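Local coordinates for acetylserotonin O-methyltransferase (Homo sapiens, PDB 4A6E), which transfers a methyl group from S-adenosyl-L-methionine to N-acetylserotonin, giving melatonin and S-adenosyl-L-homocysteine, and works as a homodimer, at residues A[111-116]-A[304-309]; A[140-145]-A[255-260]; A[235-240]-A[263-268]. All coordinates share one frame; numbering follows the deposited sequence.

From the N terminus, helix 103-117 supplies the first half of contact 1, which closes only when the chain reaches the end of helix 294-306; both other contacts nest inside that loop. Residues 140-145 then meet 255-260 in contact 2. Residues 235-240, after strand 230-234, meet helix 259-272 at 263-268 in contact 3, so contacts 2 and 3 alternate along the chain and cross. In space, E308 of contact 1 probably bonds through N to D256 O of contact 2, while W257 packs on F238 of contact 3. Contacts 1 and 2 share N-acetylserotonin, and contacts 2 and 3 share S-adenosylmethionine, tying the substrate site to the Rossmann-like cofactor site.

Contact 1. Residues A[111-116]-A[304-309]; sequences RTSYRC and LVQTEG. With ASE (N-acetyl serotonin), chain D; SO4 (sulfate ion), chain F; SO4 (sulfate ion), chain E; SO4 (sulfate ion), chain I.
C116 and S113 on helix 103-117 pack against V305 and Q306 at the C-terminal end of helix 294-306, beside the N-acetylserotonin site, which Q306 and T307 line. The apolar half of the contact is a single close approach: C116 CB lies 3.5 Å from V305 CG1, at the point where the two backbones come nearest. The sulfur of C116, placed beside its own backbone N (chi1 -74°), lies 4.2 Å from Q306 CG and so runs against the stem of that side chain. Beyond CG the Q306 chain is extended, which brings its amide up beside both S113 OG and the indole nitrogen. The amide carbon CD sits 3.8 Å from S113 OG and 3.9 Å from N9 of N-acetylserotonin, and the T112 side chain crosses that of Q306 at about a right angle, its CG2 methyl turned to the amide. T307, the first residue to leave the helix, adds an apolar touch to the substrate, with CG2 3.6 Å from ring atom C4. Its hydroxyl is used otherwise: OG1 accepts from G309 N in an ST turn (3.3 Å, 169°). On the far side of helix 103-117, R111 and R115 reach sulfate ions, probably from the crystallisation liquor; R111 NH1 donates to O4 of the chain E sulfate at 2.8 Å. Y114 stacks on Y114 of the second subunit, so the same helix serves the dimer interface. Every touching residue here is buried. Q306 is a substrate-binding residue, and the geometry implies that its amide lies among polar groups, namely the S113 hydroxyl, the indole nitrogen and N302, where S113 may help to position it.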
loop_
_atom_site.group_PDB
_atom_site.type_symbol
_atom_site.label_atom_id
_atom_site.label_comp_id
_atom_site.label_asym_id
_atom_site.label_seq_id
_atom_site.Cartn_x
_atom_site.Cartn_y
_atom_site.Cartn_z
ATOM N N ARG A 111 -1.309 -7.583 -8.347
ATOM C CA ARG A 111 -2.183 -7.601 -9.515
ATOM C C ARG A 111 -3.641 -7.846 -9.133
ATOM O O ARG A 111 -4.546 -7.327 -9.812
ATOM C CB ARG A 111 -1.711 -8.632 -10.551
ATOM C CG ARG A 111 -0.300 -8.393 -11.080
ATOM C CD ARG A 111 0.183 -9.595 -11.864
ATOM N NE ARG A 111 1.506 -9.380 -12.450
ATOM C CZ ARG A 111 2.327 -10.359 -12.817
ATOM N NH1 ARG A 111 1.988 -11.626 -12.620
ATOM N NH2 ARG A 111 3.509 -10.077 -13.352
ATOM N N THR A 112 -3.872 -8.614 -8.035
ATOM C CA THR A 112 -5.224 -8.979 -7.640
ATOM C C THR A 112 -5.743 -8.315 -6.384
ATOM O O THR A 112 -6.699 -7.541 -6.488
ATOM C CB THR A 112 -5.463 -10.488 -7.798
ATOM O OG1 THR A 112 -5.091 -10.852 -9.133
ATOM C CG2 THR A 112 -6.924 -10.883 -7.575
ATOM N N SER A 113 -5.150 -8.611 -5.220
ATOM C CA SER A 113 -5.584 -8.070 -3.923
ATOM C C SER A 113 -5.545 -6.558 -3.894
ATOM O O SER A 113 -6.545 -5.941 -3.537
ATOM C CB SER A 113 -4.760 -8.654 -2.781
ATOM O OG SER A 113 -4.492 -10.031 -2.992
ATOM N N TYR A 114 -4.407 -5.960 -4.327
ATOM C CA TYR A 114 -4.183 -4.501 -4.391
ATOM C C TYR A 114 -5.374 -3.759 -5.012
ATOM O O TYR A 114 -5.811 -2.750 -4.456
ATOM C CB TYR A 114 -2.891 -4.172 -5.164
ATOM C CG TYR A 114 -2.520 -2.702 -5.152
ATOM C CD1 TYR A 114 -3.042 -1.818 -6.105
ATOM C CD2 TYR A 114 -1.634 -2.193 -4.203
ATOM C CE1 TYR A 114 -2.686 -0.468 -6.115
ATOM C CE2 TYR A 114 -1.273 -0.843 -4.204
ATOM C CZ TYR A 114 -1.821 0.019 -5.146
ATOM O OH TYR A 114 -1.464 1.340 -5.157
ATOM N N ARG A 115 -5.876 -4.258 -6.162
ATOM C CA ARG A 115 -7.010 -3.679 -6.875
ATOM C C ARG A 115 -8.285 -3.756 -6.028
ATOM O O ARG A 115 -8.912 -2.724 -5.801
ATOM C CB ARG A 115 -7.190 -4.349 -8.234
ATOM C CG ARG A 115 -6.297 -3.771 -9.316
ATOM C CD ARG A 115 -6.516 -4.468 -10.634
ATOM N NE ARG A 115 -7.754 -4.039 -11.281
ATOM C CZ ARG A 115 -8.195 -4.525 -12.437
ATOM N NH1 ARG A 115 -7.503 -5.461 -13.080
ATOM N NH2 ARG A 115 -9.332 -4.080 -12.961
ATOM N N CYS A 116 -8.609 -4.954 -5.500
ATOM C CA CYS A 116 -9.745 -5.206 -4.615
ATOM C C CYS A 116 -9.742 -4.202 -3.475
ATOM O O CYS A 116 -10.743 -3.535 -3.259
ATOM C CB CYS A 116 -9.718 -6.647 -4.093
ATOM S SG CYS A 116 -10.192 -7.899 -5.318
ATOM N N LEU A 304 -12.738 -10.280 3.709
ATOM C CA LEU A 304 -13.942 -9.464 3.510
ATOM C C LEU A 304 -14.026 -8.997 2.047
ATOM O O LEU A 304 -15.088 -9.056 1.421
ATOM C CB LEU A 304 -13.947 -8.254 4.470
ATOM C CG LEU A 304 -15.153 -7.329 4.409
ATOM C CD1 LEU A 304 -16.371 -7.967 4.994
ATOM C CD2 LEU A 304 -14.880 -6.069 5.159
ATOM N N VAL A 305 -12.870 -8.608 1.514
ATOM C CA VAL A 305 -12.602 -8.090 0.182
ATOM C C VAL A 305 -12.469 -9.214 -0.900
ATOM O O VAL A 305 -12.978 -9.048 -2.012
ATOM C CB VAL A 305 -11.334 -7.192 0.358
ATOM C CG1 VAL A 305 -10.256 -7.425 -0.686
ATOM C CG2 VAL A 305 -11.691 -5.725 0.491
ATOM N N GLN A 306 -11.820 -10.351 -0.571
ATOM C CA GLN A 306 -11.544 -11.434 -1.525
ATOM C C GLN A 306 -12.380 -12.727 -1.473
ATOM O O GLN A 306 -12.384 -13.463 -2.458
ATOM C CB GLN A 306 -10.039 -11.769 -1.561
ATOM C CG GLN A 306 -9.211 -10.798 -2.399
ATOM C CD GLN A 306 -7.997 -11.492 -2.969
ATOM O OE1 GLN A 306 -8.022 -12.021 -4.077
ATOM N NE2 GLN A 306 -6.919 -11.552 -2.211
ATOM N N THR A 307 -13.007 -13.057 -0.329
ATOM C CA THR A 307 -13.801 -14.285 -0.200
ATOM C C THR A 307 -15.165 -13.985 0.435
ATOM O O THR A 307 -15.682 -12.879 0.286
ATOM C CB THR A 307 -13.019 -15.379 0.553
ATOM O OG1 THR A 307 -12.878 -14.993 1.922
ATOM C CG2 THR A 307 -11.657 -15.716 -0.082
ATOM N N GLU A 308 -15.745 -14.978 1.140
ATOM C CA GLU A 308 -17.018 -14.884 1.865
ATOM C C GLU A 308 -16.813 -15.092 3.384
ATOM O O GLU A 308 -17.795 -15.046 4.138
ATOM C CB GLU A 308 -17.988 -15.957 1.356
ATOM C CG GLU A 308 -18.849 -15.560 0.168
ATOM C CD GLU A 308 -19.552 -16.716 -0.524
ATOM O OE1 GLU A 308 -19.857 -17.730 0.154
ATOM O OE2 GLU A 308 -19.814 -16.592 -1.747
ATOM N N GLY A 309 -15.554 -15.295 3.808
ATOM C CA GLY A 309 -15.205 -15.591 5.189
ATOM C C GLY A 309 -14.542 -14.502 5.998
ATOM O O GLY A 309 -14.787 -13.311 5.787
HETATM C C1 ASE D . -7.557 -17.498 0.008
HETATM C C2 ASE D . -6.233 -17.250 0.367
HETATM C C3 ASE D . -5.657 -16.094 -0.196
HETATM C C4 ASE D . -8.321 -16.681 -0.876
HETATM C C5 ASE D . -7.733 -15.532 -1.413
HETATM C C6 ASE D . -6.402 -15.206 -1.096
HETATM C C7 ASE D . -4.317 -15.491 -0.065
HETATM C C8 ASE D . -4.310 -14.343 -0.816
HETATM N N9 ASE D . -5.538 -14.149 -1.452
HETATM O O10 ASE D . -8.160 -18.564 0.555
HETATM C C11 ASE D . -3.276 -16.050 0.853
HETATM C C12 ASE D . -3.509 -15.310 2.238
HETATM N N13 ASE D . -3.044 -13.907 2.137
HETATM C C14 ASE D . -3.913 -12.831 2.392
HETATM C C15 ASE D . -3.364 -11.414 2.222
HETATM O O16 ASE D . -5.130 -12.972 2.747
HETATM S S SO4 F . 2.708 -6.400 -14.764
HETATM O O1 SO4 F . 4.018 -7.070 -14.751
HETATM O O2 SO4 F . 1.749 -7.240 -15.533
HETATM O O3 SO4 F . 2.204 -6.250 -13.375
HETATM O O4 SO4 F . 2.858 -5.059 -15.411
HETATM S S SO4 E . 3.836 -14.507 -14.334
HETATM O O1 SO4 E . 4.812 -13.418 -14.615
HETATM O O2 SO4 E . 2.934 -14.644 -15.481
HETATM O O3 SO4 E . 4.531 -15.790 -14.081
HETATM O O4 SO4 E . 3.052 -14.193 -13.154
HETATM S S SO4 I . -8.705 -7.497 -16.066
HETATM O O1 SO4 I . -7.494 -7.826 -15.307
HETATM O O2 SO4 I . -8.335 -6.596 -17.167
HETATM O O3 SO4 I . -9.299 -8.761 -16.587
HETATM O O4 SO4 I . -9.672 -6.799 -15.204
#

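Contact 2. Residues A[140-145]-A[255-260]; sequences EELFTA and HDWADG. With ASE (N-acetyl serotonin), chain D; SAM (S-adenosylmethionine), chain C.
The side chains of D256 and F143 cross at about a right angle, with ring and carboxylate planes 50° apart, and D256 can be traced outward from its backbone. CB lies over one face of the W257 indole, 3.8 Å above the plane and displaced toward the rim. CG stands beside the backbone N (chi1 -64°), which carries the carboxylate toward F143 and the ligands. OD2 meets the edge of the F143 ring, 3.5 Å from CZ and in the ring plane, and also approaches C5' of S-adenosylmethionine. OD1 accepts a hydrogen bond from the substrate hydroxyl, ASE O10, at 2.5 Å. ASE O10, which donates to OD1, accepts in turn from H255 NE2 at 2.8 Å. The cofactor occupies a face of F143, with C8 of the adenine 3.6 Å above the ring plane near the rim. L142 completes the packing: its CD2 methyl makes a CH-pi contact over the six-membered ring of W257, 4.3 Å from the centroid and 26° off the normal. H255 ND1 is hydrogen-bonded to E311 OE2, which would fix the rotation of the imidazole, and the methyl carbon CE of the cofactor lies at the imidazole edge. The hydroxyl to be methylated is thus gripped by two hydrogen bonds. The cofactor methyl is directed at it, though their modelled separation is too short to trust. The arrangement is in keeping with the inferred role of H255 as proton donor/acceptor and with D256 orienting the substrate.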
loop_
_atom_site.group_PDB
_atom_site.type_symbol
_atom_site.label_atom_id
_atom_site.label_comp_id
_atom_site.label_asym_id
_atom_site.label_seq_id
_atom_site.Cartn_x
_atom_site.Cartn_y
_atom_site.Cartn_z
ATOM N N GLU A 140 -21.145 -14.514 -7.262
ATOM C CA GLU A 140 -22.256 -15.325 -6.737
ATOM C C GLU A 140 -21.795 -16.772 -6.476
ATOM O O GLU A 140 -22.316 -17.445 -5.577
ATOM C CB GLU A 140 -23.414 -15.296 -7.731
ATOM C CG GLU A 140 -24.780 -15.446 -7.097
ATOM C CD GLU A 140 -25.910 -15.348 -8.102
ATOM O OE1 GLU A 140 -25.933 -14.368 -8.885
ATOM O OE2 GLU A 140 -26.756 -16.272 -8.133
ATOM N N GLU A 141 -20.812 -17.228 -7.284
ATOM C CA GLU A 141 -20.056 -18.473 -7.171
ATOM C C GLU A 141 -18.632 -17.959 -6.960
ATOM O O GLU A 141 -18.003 -17.474 -7.912
ATOM C CB GLU A 141 -20.147 -19.326 -8.446
ATOM C CG GLU A 141 -20.709 -20.722 -8.214
ATOM C CD GLU A 141 -20.015 -21.590 -7.177
ATOM O OE1 GLU A 141 -18.764 -21.673 -7.200
ATOM O OE2 GLU A 141 -20.732 -22.207 -6.354
ATOM N N LEU A 142 -18.177 -17.937 -5.689
ATOM C CA LEU A 142 -16.892 -17.374 -5.302
ATOM C C LEU A 142 -15.708 -17.711 -6.204
ATOM O O LEU A 142 -15.050 -16.795 -6.727
ATOM C CB LEU A 142 -16.569 -17.675 -3.832
ATOM C CG LEU A 142 -15.310 -16.997 -3.296
ATOM C CD1 LEU A 142 -15.439 -15.464 -3.352
ATOM C CD2 LEU A 142 -14.915 -17.559 -1.934
ATOM N N PHE A 143 -15.427 -19.019 -6.370
ATOM C CA PHE A 143 -14.281 -19.449 -7.156
ATOM C C PHE A 143 -14.369 -19.234 -8.682
ATOM O O PHE A 143 -13.333 -19.298 -9.358
ATOM C CB PHE A 143 -13.721 -20.799 -6.685
ATOM C CG PHE A 143 -12.844 -20.647 -5.455
ATOM C CD1 PHE A 143 -13.403 -20.590 -4.182
ATOM C CD2 PHE A 143 -11.462 -20.551 -5.573
ATOM C CE1 PHE A 143 -12.596 -20.439 -3.050
ATOM C CE2 PHE A 143 -10.652 -20.403 -4.437
ATOM C CZ PHE A 143 -11.226 -20.331 -3.188
ATOM N N THR A 144 -15.569 -18.847 -9.208
ATOM C CA THR A 144 -15.686 -18.476 -10.625
ATOM C C THR A 144 -15.078 -17.071 -10.794
ATOM O O THR A 144 -14.481 -16.785 -11.840
ATOM C CB THR A 144 -17.122 -18.595 -11.223
ATOM O OG1 THR A 144 -18.035 -17.738 -10.530
ATOM C CG2 THR A 144 -17.640 -20.024 -11.295
ATOM N N ALA A 145 -15.236 -16.211 -9.760
ATOM C CA ALA A 145 -14.679 -14.860 -9.715
ATOM C C ALA A 145 -13.179 -14.941 -9.432
ATOM O O ALA A 145 -12.414 -14.265 -10.112
ATOM C CB ALA A 145 -15.370 -14.030 -8.645
ATOM N N HIS A 255 -11.470 -20.237 6.250
ATOM C CA HIS A 255 -11.404 -18.775 6.189
ATOM C C HIS A 255 -12.082 -18.160 4.934
ATOM O O HIS A 255 -12.298 -16.953 4.916
ATOM C CB HIS A 255 -9.967 -18.255 6.426
ATOM C CG HIS A 255 -9.058 -18.297 5.229
ATOM N ND1 HIS A 255 -8.029 -17.376 5.069
ATOM C CD2 HIS A 255 -9.036 -19.148 4.176
ATOM C CE1 HIS A 255 -7.433 -17.691 3.926
ATOM N NE2 HIS A 255 -7.999 -18.751 3.355
ATOM N N ASP A 256 -12.440 -18.974 3.918
ATOM C CA ASP A 256 -13.072 -18.472 2.690
ATOM C C ASP A 256 -14.569 -18.364 2.852
ATOM O O ASP A 256 -15.233 -17.713 2.034
ATOM C CB ASP A 256 -12.836 -19.438 1.510
ATOM C CG ASP A 256 -11.418 -19.668 1.032
ATOM O OD1 ASP A 256 -10.540 -18.841 1.356
ATOM O OD2 ASP A 256 -11.200 -20.632 0.252
ATOM N N TRP A 257 -15.118 -19.082 3.841
ATOM C CA TRP A 257 -16.556 -19.205 3.998
ATOM C C TRP A 257 -17.142 -18.742 5.305
ATOM O O TRP A 257 -16.461 -18.690 6.335
ATOM C CB TRP A 257 -16.969 -20.653 3.744
ATOM C CG TRP A 257 -16.330 -21.291 2.542
ATOM C CD1 TRP A 257 -15.358 -22.252 2.549
ATOM C CD2 TRP A 257 -16.648 -21.048 1.158
ATOM N NE1 TRP A 257 -15.046 -22.620 1.258
ATOM C CE2 TRP A 257 -15.834 -21.909 0.384
ATOM C CE3 TRP A 257 -17.560 -20.202 0.495
ATOM C CZ2 TRP A 257 -15.896 -21.938 -1.023
ATOM C CZ3 TRP A 257 -17.620 -20.229 -0.900
ATOM C CH2 TRP A 257 -16.798 -21.090 -1.642
ATOM N N ALA A 258 -18.444 -18.429 5.255
ATOM C CA ALA A 258 -19.239 -18.020 6.408
ATOM C C ALA A 258 -19.556 -19.264 7.308
ATOM O O ALA A 258 -19.513 -20.418 6.831
ATOM C CB ALA A 258 -20.511 -17.351 5.922
ATOM N N ASP A 259 -19.865 -19.026 8.608
ATOM C CA ASP A 259 -20.145 -20.088 9.598
ATOM C C ASP A 259 -21.014 -21.254 9.116
ATOM O O ASP A 259 -20.626 -22.409 9.295
ATOM C CB ASP A 259 -20.639 -19.509 10.940
ATOM C CG ASP A 259 -19.570 -18.986 11.900
ATOM O OD1 ASP A 259 -18.513 -18.501 11.422
ATOM O OD2 ASP A 259 -19.814 -19.009 13.124
ATOM N N GLY A 260 -22.138 -20.953 8.479
ATOM C CA GLY A 260 -23.062 -21.950 7.942
ATOM C C GLY A 260 -22.459 -22.903 6.930
ATOM O O GLY A 260 -22.610 -24.122 7.076
HETATM C C1 ASE D . -7.557 -17.498 0.008
HETATM C C2 ASE D . -6.233 -17.250 0.367
HETATM C C3 ASE D . -5.657 -16.094 -0.196
HETATM C C4 ASE D . -8.321 -16.681 -0.876
HETATM C C5 ASE D . -7.733 -15.532 -1.413
HETATM C C6 ASE D . -6.402 -15.206 -1.096
HETATM C C7 ASE D . -4.317 -15.491 -0.065
HETATM C C8 ASE D . -4.310 -14.343 -0.816
HETATM N N9 ASE D . -5.538 -14.149 -1.452
HETATM O O10 ASE D . -8.160 -18.564 0.555
HETATM C C11 ASE D . -3.276 -16.050 0.853
HETATM C C12 ASE D . -3.509 -15.310 2.238
HETATM N N13 ASE D . -3.044 -13.907 2.137
HETATM C C14 ASE D . -3.913 -12.831 2.392
HETATM C C15 ASE D . -3.364 -11.414 2.222
HETATM O O16 ASE D . -5.130 -12.972 2.747
HETATM N N SAM C . -4.959 -25.515 0.824
HETATM C CA SAM C . -4.255 -24.592 -0.131
HETATM C C SAM C . -3.340 -23.575 0.554
HETATM O O SAM C . -3.552 -23.198 1.721
HETATM O OXT SAM C . -2.367 -23.104 -0.092
HETATM C CB SAM C . -5.193 -23.898 -1.087
HETATM C CG SAM C . -6.017 -22.892 -0.275
HETATM S SD SAM C . -7.226 -21.941 -1.262
HETATM C CE SAM C . -7.555 -20.696 -0.137
HETATM C "C5'" SAM C . -8.811 -22.812 -1.125
HETATM C "C4'" SAM C . -8.827 -24.062 -2.004
HETATM O "O4'" SAM C . -10.157 -24.632 -1.906
HETATM C "C3'" SAM C . -8.555 -23.675 -3.478
HETATM O "O3'" SAM C . -7.562 -24.569 -3.928
HETATM C "C2'" SAM C . -9.944 -23.851 -4.185
HETATM O "O2'" SAM C . -9.814 -24.361 -5.513
HETATM C "C1'" SAM C . -10.548 -24.966 -3.282
HETATM N N9 SAM C . -11.995 -25.121 -3.324
HETATM C C8 SAM C . -12.922 -24.116 -3.221
HETATM N N7 SAM C . -14.127 -24.630 -3.301
HETATM C C5 SAM C . -14.075 -25.987 -3.424
HETATM C C6 SAM C . -15.050 -27.020 -3.511
HETATM N N6 SAM C . -16.390 -26.757 -3.453
HETATM N N1 SAM C . -14.606 -28.271 -3.640
HETATM C C2 SAM C . -13.257 -28.550 -3.690
HETATM N N3 SAM C . -12.291 -27.631 -3.569
HETATM C C4 SAM C . -12.675 -26.335 -3.437
#

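Contact 3. Residues A[235-240]-A[263-268]; sequences GDFFKD and SHLLER. With SAM (S-adenosylmethionine), chain C.
F237 and L265 form the tightly packed half of this contact. The F237 ring is sandwiched: adenine N1 of S-adenosylmethionine lies 3.4 Å above the centre of one face, and L265 CD2 makes a CH-pi contact on the opposite face, 4.3 Å from the centroid and 19° off the normal. R268, bent at chi3, brings NE to F237 O (2.8 Å, 140° at the hydrogen), coming from above the carbonyl plane. Its NH2 also bonds D240 O, but the modelled distance is too short to rely on. Toward solvent the fit slackens. F238 and the exposed H264 meet at their ring rims, centroids 5.9 Å apart, neither over the other's face; H264 CE1 also approaches F238 O, and F238 CE1 touches L265 CB at 3.7 Å. K239 points away from the helix and pairs with D236. Within the loop, D236 OD1 accepts from F238 N in an Asx turn and also from N6 of the adenine (2.8 Å), while F237 N donates to N1 (3.0 Å). A loop after a sheet strand that reads the adenine edge and stacks an aromatic on its face, backed by the next helix, belongs to the cofactor pocket of the Rossmann-like class I methyltransferase fold.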
loop_
_atom_site.group_PDB
_atom_site.type_symbol
_atom_site.label_atom_id
_atom_site.label_comp_id
_atom_site.label_asym_id
_atom_site.label_seq_id
_atom_site.Cartn_x
_atom_site.Cartn_y
_atom_site.Cartn_z
ATOM N N GLY A 235 -13.430 -32.920 -7.550
ATOM C CA GLY A 235 -14.805 -32.816 -7.087
ATOM C C GLY A 235 -15.121 -31.553 -6.315
ATOM O O GLY A 235 -14.278 -30.666 -6.164
ATOM N N ASP A 236 -16.358 -31.479 -5.830
ATOM C CA ASP A 236 -16.875 -30.400 -5.006
ATOM C C ASP A 236 -17.053 -31.012 -3.615
ATOM O O ASP A 236 -17.887 -31.904 -3.443
ATOM C CB ASP A 236 -18.220 -29.897 -5.585
ATOM C CG ASP A 236 -18.995 -28.867 -4.763
ATOM O OD1 ASP A 236 -18.526 -28.496 -3.645
ATOM O OD2 ASP A 236 -20.077 -28.451 -5.214
ATOM N N PHE A 237 -16.282 -30.545 -2.627
ATOM C CA PHE A 237 -16.379 -31.094 -1.260
ATOM C C PHE A 237 -17.660 -30.742 -0.503
ATOM O O PHE A 237 -17.858 -31.239 0.599
ATOM C CB PHE A 237 -15.100 -30.900 -0.420
ATOM C CG PHE A 237 -14.526 -29.504 -0.334
ATOM C CD1 PHE A 237 -15.359 -28.393 -0.201
ATOM C CD2 PHE A 237 -13.154 -29.303 -0.306
ATOM C CE1 PHE A 237 -14.827 -27.115 -0.068
ATOM C CE2 PHE A 237 -12.627 -28.026 -0.154
ATOM C CZ PHE A 237 -13.466 -26.939 -0.063
ATOM N N PHE A 238 -18.543 -29.933 -1.108
ATOM C CA PHE A 238 -19.838 -29.596 -0.507
ATOM C C PHE A 238 -20.908 -30.584 -0.939
ATOM O O PHE A 238 -21.970 -30.602 -0.327
ATOM C CB PHE A 238 -20.281 -28.154 -0.835
ATOM C CG PHE A 238 -19.531 -27.078 -0.088
ATOM C CD1 PHE A 238 -19.676 -26.934 1.285
ATOM C CD2 PHE A 238 -18.655 -26.233 -0.750
ATOM C CE1 PHE A 238 -18.967 -25.945 1.977
ATOM C CE2 PHE A 238 -17.937 -25.259 -0.055
ATOM C CZ PHE A 238 -18.100 -25.118 1.302
ATOM N N LYS A 239 -20.635 -31.426 -1.967
ATOM C CA LYS A 239 -21.634 -32.376 -2.460
ATOM C C LYS A 239 -21.166 -33.787 -2.845
ATOM O O LYS A 239 -21.975 -34.713 -2.797
ATOM C CB LYS A 239 -22.460 -31.734 -3.605
ATOM C CG LYS A 239 -21.654 -31.335 -4.845
ATOM C CD LYS A 239 -22.514 -30.615 -5.906
ATOM C CE LYS A 239 -21.931 -30.676 -7.315
ATOM N NZ LYS A 239 -21.054 -29.516 -7.637
ATOM N N ASP A 240 -19.899 -33.945 -3.261
ATOM C CA ASP A 240 -19.357 -35.209 -3.781
ATOM C C ASP A 240 -18.818 -36.205 -2.763
ATOM O O ASP A 240 -18.516 -35.786 -1.656
ATOM C CB ASP A 240 -18.293 -34.908 -4.843
ATOM C CG ASP A 240 -18.831 -34.212 -6.076
ATOM O OD1 ASP A 240 -19.941 -34.554 -6.510
ATOM O OD2 ASP A 240 -18.132 -33.349 -6.612
ATOM N N SER A 263 -19.951 -25.068 8.697
ATOM C CA SER A 263 -20.675 -26.118 9.433
ATOM C C SER A 263 -21.084 -27.249 8.493
ATOM O O SER A 263 -20.905 -28.404 8.837
ATOM C CB SER A 263 -21.890 -25.548 10.166
ATOM O OG SER A 263 -21.527 -24.829 11.335
ATOM N N HIS A 264 -21.520 -26.912 7.275
ATOM C CA HIS A 264 -21.915 -27.901 6.279
ATOM C C HIS A 264 -20.767 -28.830 5.901
ATOM O O HIS A 264 -20.921 -30.058 6.010
ATOM C CB HIS A 264 -22.558 -27.248 5.047
ATOM C CG HIS A 264 -22.992 -28.239 4.005
ATOM N ND1 HIS A 264 -22.658 -28.077 2.658
ATOM C CD2 HIS A 264 -23.684 -29.398 4.139
ATOM C CE1 HIS A 264 -23.176 -29.123 2.031
ATOM N NE2 HIS A 264 -23.796 -29.946 2.879
ATOM N N LEU A 265 -19.617 -28.254 5.476
ATOM C CA LEU A 265 -18.447 -29.044 5.102
ATOM C C LEU A 265 -17.940 -29.845 6.293
ATOM O O LEU A 265 -17.617 -31.029 6.137
ATOM C CB LEU A 265 -17.342 -28.149 4.521
ATOM C CG LEU A 265 -15.959 -28.771 4.265
ATOM C CD1 LEU A 265 -15.998 -29.845 3.179
ATOM C CD2 LEU A 265 -14.960 -27.699 3.928
ATOM N N LEU A 266 -17.928 -29.221 7.491
ATOM C CA LEU A 266 -17.451 -29.907 8.680
ATOM C C LEU A 266 -18.276 -31.103 9.026
ATOM O O LEU A 266 -17.695 -32.151 9.278
ATOM C CB LEU A 266 -17.255 -28.974 9.871
ATOM C CG LEU A 266 -16.109 -27.963 9.755
ATOM C CD1 LEU A 266 -16.239 -26.890 10.800
ATOM C CD2 LEU A 266 -14.765 -28.631 9.865
ATOM N N GLU A 267 -19.623 -30.996 8.930
ATOM C CA GLU A 267 -20.574 -32.110 9.175
ATOM C C GLU A 267 -20.314 -33.247 8.187
ATOM O O GLU A 267 -20.360 -34.411 8.585
ATOM C CB GLU A 267 -22.035 -31.664 9.004
ATOM C CG GLU A 267 -22.545 -30.600 9.961
ATOM C CD GLU A 267 -22.944 -30.974 11.376
ATOM O OE1 GLU A 267 -23.191 -32.175 11.652
ATOM O OE2 GLU A 267 -23.042 -30.038 12.206
ATOM N N ARG A 268 -20.046 -32.915 6.898
ATOM C CA ARG A 268 -19.783 -33.922 5.852
ATOM C C ARG A 268 -18.528 -34.728 6.165
ATOM O O ARG A 268 -18.546 -35.955 6.058
ATOM C CB ARG A 268 -19.675 -33.273 4.462
ATOM C CG ARG A 268 -21.017 -32.828 3.905
ATOM C CD ARG A 268 -20.926 -32.214 2.518
ATOM N NE ARG A 268 -19.914 -32.871 1.693
ATOM C CZ ARG A 268 -20.118 -33.948 0.944
ATOM N NH1 ARG A 268 -21.322 -34.515 0.890
ATOM N NH2 ARG A 268 -19.123 -34.472 0.253
HETATM N N SAM C . -4.959 -25.515 0.824
HETATM C CA SAM C . -4.255 -24.592 -0.131
HETATM C C SAM C . -3.340 -23.575 0.554
HETATM O O SAM C . -3.552 -23.198 1.721
HETATM O OXT SAM C . -2.367 -23.104 -0.092
HETATM C CB SAM C . -5.193 -23.898 -1.087
HETATM C CG SAM C . -6.017 -22.892 -0.275
HETATM S SD SAM C . -7.226 -21.941 -1.262
HETATM C CE SAM C . -7.555 -20.696 -0.137
HETATM C "C5'" SAM C . -8.811 -22.812 -1.125
HETATM C "C4'" SAM C . -8.827 -24.062 -2.004
HETATM O "O4'" SAM C . -10.157 -24.632 -1.906
HETATM C "C3'" SAM C . -8.555 -23.675 -3.478
HETATM O "O3'" SAM C . -7.562 -24.569 -3.928
HETATM C "C2'" SAM C . -9.944 -23.851 -4.185
HETATM O "O2'" SAM C . -9.814 -24.361 -5.513
HETATM C "C1'" SAM C . -10.548 -24.966 -3.282
HETATM N N9 SAM C . -11.995 -25.121 -3.324
HETATM C C8 SAM C . -12.922 -24.116 -3.221
HETATM N N7 SAM C . -14.127 -24.630 -3.301
HETATM C C5 SAM C . -14.075 -25.987 -3.424
HETATM C C6 SAM C . -15.050 -27.020 -3.511
HETATM N N6 SAM C . -16.390 -26.757 -3.453
HETATM N N1 SAM C . -14.606 -28.271 -3.640
HETATM C C2 SAM C . -13.257 -28.550 -3.690
HETATM N N3 SAM C . -12.291 -27.631 -3.569
HETATM C C4 SAM C . -12.675 -26.335 -3.437
#